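Local coordinates for protein Pbp related beta-lactamase (Pyrococcus abyssi, PDB 2QMI) that probably acts as a serine peptidase of the penicillin-binding protein and beta-lactamase family, self-compartmentalised by assembly into an octamer, at residues I184-K187 and I188-L192; L248-I252 and E253-S257. All coordinates share one frame; numbering follows the deposited sequence.

Contact 1. Residues I184-K187 and I188-L192; sequences IKKK and ILEPL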
loop_
_atom_site.group_PDB
_atom_site.type_symbol
_atom_site.label_atom_id
_atom_site.label_comp_id
_atom_site.label_asym_id
_atom_site.label_seq_id
_atom_site.Cartn_x
_atom_site.Cartn_y
_atom_site.Cartn_z
ATOM N N ILE A 184 15.695 39.955 -35.215
ATOM C CA ILE A 184 14.277 40.155 -34.905
ATOM C C ILE A 184 14.093 41.462 -34.137
ATOM O O ILE A 184 13.189 42.248 -34.431
ATOM C CB ILE A 184 13.704 39.015 -34.027
ATOM C CG1 ILE A 184 13.807 37.673 -34.754
ATOM C CG2 ILE A 184 12.256 39.322 -33.671
ATOM C CD1 ILE A 184 13.126 37.646 -36.110
ATOM N N LYS A 185 14.960 41.673 -33.152
ATOM C CA LYS A 185 14.944 42.864 -32.304
ATOM C C LYS A 185 15.117 44.148 -33.118
ATOM O O LYS A 185 14.318 45.082 -33.016
ATOM C CB LYS A 185 16.068 42.758 -31.268
ATOM C CG LYS A 185 16.237 43.971 -30.350
ATOM C CD LYS A 185 15.055 44.137 -29.417
ATOM C CE LYS A 185 15.370 45.110 -28.285
ATOM N NZ LYS A 185 16.514 44.639 -27.442
ATOM N N LYS A 186 16.163 44.174 -33.938
ATOM C CA LYS A 186 16.490 45.327 -34.770
ATOM C C LYS A 186 15.565 45.568 -35.960
ATOM O O LYS A 186 15.109 46.693 -36.176
ATOM C CB LYS A 186 17.925 45.189 -35.291
ATOM C CG LYS A 186 18.986 45.061 -34.215
ATOM C CD LYS A 186 19.209 46.381 -33.498
ATOM C CE LYS A 186 20.368 46.290 -32.518
ATOM N NZ LYS A 186 20.592 47.603 -31.836
ATOM N N LYS A 187 15.284 44.519 -36.729
ATOM C CA LYS A 187 14.450 44.648 -37.924
ATOM C C LYS A 187 12.934 44.554 -37.748
ATOM O O LYS A 187 12.190 44.816 -38.703
ATOM C CB LYS A 187 14.874 43.609 -38.965
ATOM C CG LYS A 187 16.363 43.570 -39.246
ATOM C CD LYS A 187 16.889 44.927 -39.688
ATOM C CE LYS A 187 18.409 44.913 -39.808
ATOM N NZ LYS A 187 18.920 46.201 -40.336
ATOM N N ILE A 188 12.462 44.204 -36.551
ATOM C CA ILE A 188 11.021 44.047 -36.348
ATOM C C ILE A 188 10.431 44.622 -35.060
ATOM O O ILE A 188 9.511 45.437 -35.107
ATOM C CB ILE A 188 10.620 42.542 -36.448
ATOM C CG1 ILE A 188 10.867 42.034 -37.872
ATOM C CG2 ILE A 188 9.150 42.358 -36.090
ATOM C CD1 ILE A 188 10.590 40.544 -38.062
ATOM N N LEU A 189 10.949 44.192 -33.917
ATOM C CA LEU A 189 10.442 44.657 -32.634
ATOM C C LEU A 189 10.579 46.162 -32.370
ATOM O O LEU A 189 9.608 46.812 -31.986
ATOM C CB LEU A 189 11.112 43.878 -31.498
ATOM C CG LEU A 189 10.829 42.373 -31.488
ATOM C CD1 LEU A 189 11.403 41.742 -30.210
ATOM C CD2 LEU A 189 9.319 42.146 -31.574
ATOM N N GLU A 190 11.772 46.713 -32.566
ATOM C CA GLU A 190 11.978 48.140 -32.311
ATOM C C GLU A 190 11.207 49.019 -33.297
ATOM O O GLU A 190 10.520 49.946 -32.890
ATOM C CB GLU A 190 13.479 48.472 -32.306
ATOM C CG GLU A 190 14.242 47.701 -31.227
ATOM C CD GLU A 190 15.697 48.131 -31.058
ATOM O OE1 GLU A 190 16.429 48.204 -32.072
ATOM O OE2 GLU A 190 16.112 48.381 -29.896
ATOM N N PRO A 191 11.305 48.743 -34.605
ATOM C CA PRO A 191 10.557 49.579 -35.548
ATOM C C PRO A 191 9.044 49.473 -35.363
ATOM O O PRO A 191 8.290 50.350 -35.799
ATOM C CB PRO A 191 11.016 49.063 -36.917
ATOM C CG PRO A 191 11.480 47.659 -36.631
ATOM C CD PRO A 191 12.189 47.810 -35.321
ATOM N N LEU A 192 8.597 48.400 -34.714
ATOM C CA LEU A 192 7.170 48.194 -34.474
ATOM C C LEU A 192 6.754 48.715 -33.096
ATOM O O LEU A 192 5.573 48.706 -32.752
ATOM C CB LEU A 192 6.822 46.707 -34.600
ATOM C CG LEU A 192 5.839 46.296 -35.697
ATOM C CD1 LEU A 192 6.146 47.021 -37.002
ATOM C CD2 LEU A 192 5.918 44.781 -35.883
#
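Glu-190 meets two lysines of the preceding turn, Lys-185 and Lys-186, its carboxylate oxygens resting nearest their methylene carbons rather than their ammonium groups. Lys-186 runs alongside it, pointing the same way, with CD 3.6 Å from Glu-190 OE1. Lys-185 passes aslant, its CE 3.7 Å from Glu-190 OE2. Bends at chi2 and chi4 leave Lys-185 NZ 4.5 Å from Glu-190 OE2; Lys-186 NZ, 4.2 Å from Glu-190 OE1, is likewise too distant for a salt bridge, so attraction is probably diffuse. On the inner side, Ile-184 turns its CG2 branch, anti to the backbone N, against Leu-189 CG at 4.0 Å, while CD1 of Ile-184 and CD1 of Ile-188 meet more loosely. The backbone widens here into a pi-type turn: Leu-189 N bonds to Ile-184 O at 3.0 Å (N-H...O 167°) and Glu-190 N to Lys-185 O at 3.1 Å. Pro-191 has no N-H to continue the pattern; its ring CD instead sits 3.2 Å from Lys-186 O. The apolar side of this part of helix 180-189 packs on helix 61-74, with Ile-184 against Ala-68, Ile-188 against Leu-67 and Leu-189 against Phe-64.

Contact 2. Residues L248-I252 and E253-S257; sequences LKMYI and ERDES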
loop_
_atom_site.group_PDB
_atom_site.type_symbol
_atom_site.label_atom_id
_atom_site.label_comp_id
_atom_site.label_asym_id
_atom_site.label_seq_id
_atom_site.Cartn_x
_atom_site.Cartn_y
_atom_site.Cartn_z
ATOM N N LEU A 248 -0.041 42.881 -34.560
ATOM C CA LEU A 248 -1.185 42.543 -35.403
ATOM C C LEU A 248 -1.563 43.745 -36.265
ATOM O O LEU A 248 -1.902 43.595 -37.436
ATOM C CB LEU A 248 -2.371 42.121 -34.529
ATOM C CG LEU A 248 -2.307 40.666 -34.040
ATOM C CD1 LEU A 248 -3.276 40.421 -32.891
ATOM C CD2 LEU A 248 -2.613 39.756 -35.213
ATOM N N LYS A 249 -1.479 44.937 -35.675
ATOM C CA LYS A 249 -1.807 46.192 -36.358
ATOM C C LYS A 249 -1.093 46.293 -37.711
ATOM O O LYS A 249 -1.675 46.713 -38.710
ATOM C CB LYS A 249 -1.421 47.373 -35.455
ATOM C CG LYS A 249 -1.732 48.762 -35.996
ATOM C CD LYS A 249 -1.372 49.840 -34.951
ATOM C CE LYS A 249 -1.680 51.262 -35.447
ATOM N NZ LYS A 249 -3.122 51.434 -35.862
ATOM N N MET A 250 0.168 45.883 -37.736
ATOM C CA MET A 250 0.956 45.930 -38.958
ATOM C C MET A 250 0.314 45.104 -40.074
ATOM O O MET A 250 0.141 45.593 -41.194
ATOM C CB MET A 250 2.373 45.414 -38.698
ATOM C CG MET A 250 3.300 45.620 -39.876
ATOM S SD MET A 250 4.588 44.375 -39.981
ATOM C CE MET A 250 3.642 43.014 -40.668
ATOM N N TYR A 251 -0.030 43.853 -39.775
ATOM C CA TYR A 251 -0.641 42.988 -40.779
ATOM C C TYR A 251 -1.996 43.531 -41.229
ATOM O O TYR A 251 -2.268 43.637 -42.425
ATOM C CB TYR A 251 -0.805 41.561 -40.230
ATOM C CG TYR A 251 0.503 40.827 -39.982
ATOM C CD1 TYR A 251 1.250 40.309 -41.039
ATOM C CD2 TYR A 251 0.994 40.661 -38.688
ATOM C CE1 TYR A 251 2.460 39.641 -40.814
ATOM C CE2 TYR A 251 2.201 39.997 -38.449
ATOM C CZ TYR A 251 2.929 39.493 -39.513
ATOM O OH TYR A 251 4.138 38.878 -39.273
ATOM N N ILE A 252 -2.841 43.885 -40.272
ATOM C CA ILE A 252 -4.170 44.402 -40.596
ATOM C C ILE A 252 -4.125 45.599 -41.549
ATOM O O ILE A 252 -4.685 45.551 -42.648
ATOM C CB ILE A 252 -4.930 44.825 -39.314
ATOM C CG1 ILE A 252 -5.212 43.602 -38.445
ATOM C CG2 ILE A 252 -6.236 45.539 -39.685
ATOM C CD1 ILE A 252 -5.641 43.955 -37.033
ATOM N N GLU A 253 -3.460 46.669 -41.118
ATOM C CA GLU A 253 -3.355 47.892 -41.907
ATOM C C GLU A 253 -2.340 47.747 -43.032
ATOM O O GLU A 253 -1.988 48.722 -43.701
ATOM C CB GLU A 253 -2.957 49.056 -40.998
ATOM C CG GLU A 253 -3.795 49.146 -39.728
ATOM C CD GLU A 253 -3.379 50.300 -38.832
ATOM O OE1 GLU A 253 -2.160 50.455 -38.577
ATOM O OE2 GLU A 253 -4.269 51.054 -38.377
ATOM N N ARG A 254 -1.881 46.516 -43.233
ATOM C CA ARG A 254 -0.902 46.203 -44.263
ATOM C C ARG A 254 0.128 47.312 -44.367
ATOM O O ARG A 254 0.452 47.794 -45.462
ATOM C CB ARG A 254 -1.604 45.978 -45.599
ATOM C CG ARG A 254 -2.726 44.951 -45.500
ATOM C CD ARG A 254 -3.060 44.374 -46.857
ATOM N NE ARG A 254 -4.022 43.273 -46.789
ATOM C CZ ARG A 254 -3.965 42.258 -45.925
ATOM N NH1 ARG A 254 -2.993 42.187 -45.017
ATOM N NH2 ARG A 254 -4.864 41.287 -45.997
ATOM N N ASP A 255 0.627 47.719 -43.200
ATOM C CA ASP A 255 1.640 48.758 -43.096
ATOM C C ASP A 255 2.968 48.217 -43.641
ATOM O O ASP A 255 3.279 47.033 -43.469
ATOM C CB ASP A 255 1.769 49.182 -41.631
ATOM C CG ASP A 255 3.203 49.340 -41.195
ATOM O OD1 ASP A 255 3.940 48.325 -41.212
ATOM O OD2 ASP A 255 3.593 50.469 -40.835
ATOM N N GLU A 256 3.754 49.086 -44.276
ATOM C CA GLU A 256 5.015 48.668 -44.884
ATOM C C GLU A 256 6.313 49.107 -44.203
ATOM O O GLU A 256 7.322 49.337 -44.871
ATOM C CB GLU A 256 5.016 49.105 -46.357
ATOM C CG GLU A 256 3.829 48.540 -47.134
ATOM C CD GLU A 256 3.724 49.064 -48.553
ATOM O OE1 GLU A 256 3.585 50.300 -48.719
ATOM O OE2 GLU A 256 3.769 48.240 -49.501
ATOM N N SER A 257 6.296 49.209 -42.881
ATOM C CA SER A 257 7.482 49.602 -42.131
ATOM C C SER A 257 8.540 48.492 -42.149
ATOM O O SER A 257 9.730 48.767 -41.966
ATOM C CB SER A 257 7.130 49.895 -40.664
ATOM O OG SER A 257 6.172 50.931 -40.537
#
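Lys-249 NZ is gripped by both carboxylate oxygens of Glu-253, one helical turn on: a salt bridge of 2.8 Å to OE2, met from above the carboxylate plane, and a weak bond of 3.0 Å to OE1. The lysine chain is extended, with CG anti to the backbone N (chi1 -178°), until a bend at chi4 turns NZ towards the two oxygens; Gly-30 O is a further partner of the ammonium. Glu-253 is also tied through its backbone, N to Lys-249 O, and is the first residue to leave the helical conformation. Arg-254 follows with positive phi (38°) as the C-prime residue of a Schellman motif, the classic close of a helix. Its two bonds are Asp-255 N to Met-250 O, 3.0 Å and in the carbonyl plane, and Arg-254 N to Tyr-251 O, also 3.0 Å but reaching the oxygen from well above its carbonyl plane. The side chains of Met-250 and Asp-255 cross at about a right angle, Met-250 CG 3.1 Å from Asp-255 OD1. That carboxylate builds an Asx turn: OD1 accepts from Ser-257 N at 3.0 Å, while OD2 takes the Ser-257 OG hydroxyl at 2.6 Å on its syn lone pair. Met-250 CE, meanwhile, lies over the centre of the Tyr-251 ring, 3.5 Å above its plane. The Arg-254 guanidinium forms a salt bridge with Glu-268. Tyr-251 and Met-250 pack on Ile-264 of helix 261-267, whereas Leu-248 and Ile-252 face strands 21-28 and 310-316 through Ile-27 and Tyr-315.

From the N terminus, the chain completes contact 1 on helix 180-189 and reaches contact 2 only later, where helix 241-252 gives way to the loop before helix 261-267. Each is local, between residues three to five apart, and contact 2 closes off its helix; the two stand in series, neither nested nor crossed. Their centres are 14 Å apart, and they meet where Leu-192 CD1 approaches Met-250 SD at 4.3 Å; Ile-258 touches both of these side chains. Contact 1 belongs to the helical side of the beta-lactamase-like domain, against helix 61-74, while contact 2 joins that region to the antiparallel sheet containing strands 21-28 and 310-316.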